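Local coordinates for protein putative O-GlcNAcase nagJ (Clostridium perfringens, PDB 6PV5) that probably cleaves N-acetylhexosamine from glycans as a family 84 glycoside hydrolase, this part of it holding the catalytic barrel with the domains next to it, at residues 289-292 / 293-296. Sequence-based numbering, arbitrary orientation.
Sequences ETLY and DMGV
Leu291 O accepts the N-H of Val296 at 2.9 Å and, more weakly, that of Gly295, closing the end of helix 274-294. Just before it, Asp293 N and Met294 N make the last i to i-4 bonds, to Glu289 O and to Thr290 O (3.1 Å); Asp293 N also bonds weakly to Thr290 O. Gly295 turns the chain with a positive phi of 117°, and its N also meets Tyr292 O (3.0 Å) from well above the carbonyl plane. This is a Schellman motif, ending the helix that links strands 259-264 and 298-302 in a (beta/alpha)8 (TIM) barrel. Beyond the turn, Val296 O receives a nearly straight CA-H...O contact from Tyr292 CA, at 3.6 Å. Among apolar groups, Val296 CG2 packs on Leu291 CB at 3.9 Å, and both side chains touch Phe262 of strand 259-264. Thr290 and Met294 run side by side; with the methionine chain extended through chi3 (-155°), CE comes to 3.6 Å from Thr290 CG2, while Met246 and Ile250 of helix 243-255 also touch Met294. Glu289 OE1 forms a salt bridge with Lys329, and Tyr292 OH is hydrogen-bonded to Glu330 O while its ring makes a cation-pi contact with Arg297.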
# COMPACT_ATOMS: atom_id res chain seq x y z
N GLU A 289 -25.39 1.95 14.55
CA GLU A 289 -25.42 1.78 16.01
C GLU A 289 -24.90 0.39 16.38
O GLU A 289 -24.06 0.24 17.28
CB GLU A 289 -26.83 1.97 16.58
CG GLU A 289 -27.42 3.36 16.39
CD GLU A 289 -27.17 4.36 17.50
OE1 GLU A 289 -26.36 4.05 18.40
OE2 GLU A 289 -27.80 5.44 17.47
N THR A 290 -25.43 -0.63 15.69
CA THR A 290 -24.91 -1.99 15.71
C THR A 290 -23.39 -1.95 15.65
O THR A 290 -22.71 -2.37 16.57
CB THR A 290 -25.41 -2.75 14.48
OG1 THR A 290 -26.84 -2.67 14.48
CG2 THR A 290 -24.95 -4.19 14.42
N LEU A 291 -22.88 -1.39 14.55
CA LEU A 291 -21.46 -1.44 14.26
C LEU A 291 -20.70 -0.70 15.35
O LEU A 291 -19.59 -1.09 15.72
CB LEU A 291 -21.26 -0.82 12.88
CG LEU A 291 -21.95 -1.60 11.76
CD1 LEU A 291 -22.42 -0.70 10.63
CD2 LEU A 291 -21.05 -2.73 11.26
N TYR A 292 -21.32 0.36 15.89
CA TYR A 292 -20.71 1.07 17.00
C TYR A 292 -20.55 0.12 18.18
O TYR A 292 -19.53 0.16 18.86
CB TYR A 292 -21.48 2.33 17.40
CG TYR A 292 -20.77 3.13 18.47
CD1 TYR A 292 -19.79 4.04 18.13
CD2 TYR A 292 -21.05 2.95 19.82
CE1 TYR A 292 -19.12 4.77 19.09
CE2 TYR A 292 -20.38 3.67 20.80
CZ TYR A 292 -19.41 4.58 20.43
OH TYR A 292 -18.72 5.31 21.35
N ASP A 293 -21.57 -0.72 18.39
CA ASP A 293 -21.61 -1.66 19.50
C ASP A 293 -20.49 -2.69 19.37
O ASP A 293 -19.90 -3.08 20.38
CB ASP A 293 -22.98 -2.34 19.64
CG ASP A 293 -24.08 -1.38 20.08
OD1 ASP A 293 -23.77 -0.43 20.83
OD2 ASP A 293 -25.24 -1.59 19.66
N MET A 294 -20.18 -3.11 18.12
CA MET A 294 -19.10 -4.04 17.85
C MET A 294 -17.74 -3.39 18.11
O MET A 294 -16.74 -4.07 18.30
CB MET A 294 -19.13 -4.51 16.40
CG MET A 294 -20.36 -5.29 16.06
SD MET A 294 -20.19 -5.91 14.38
CE MET A 294 -21.91 -6.08 13.93
N GLY A 295 -17.71 -2.05 18.11
CA GLY A 295 -16.46 -1.36 18.36
C GLY A 295 -16.00 -0.52 17.17
O GLY A 295 -14.93 0.07 17.22
N VAL A 296 -16.82 -0.45 16.12
CA VAL A 296 -16.50 0.41 14.98
C VAL A 296 -16.59 1.89 15.38
O VAL A 296 -17.64 2.37 15.78
CB VAL A 296 -17.39 0.12 13.76
CG1 VAL A 296 -16.95 0.93 12.55
CG2 VAL A 296 -17.42 -1.36 13.41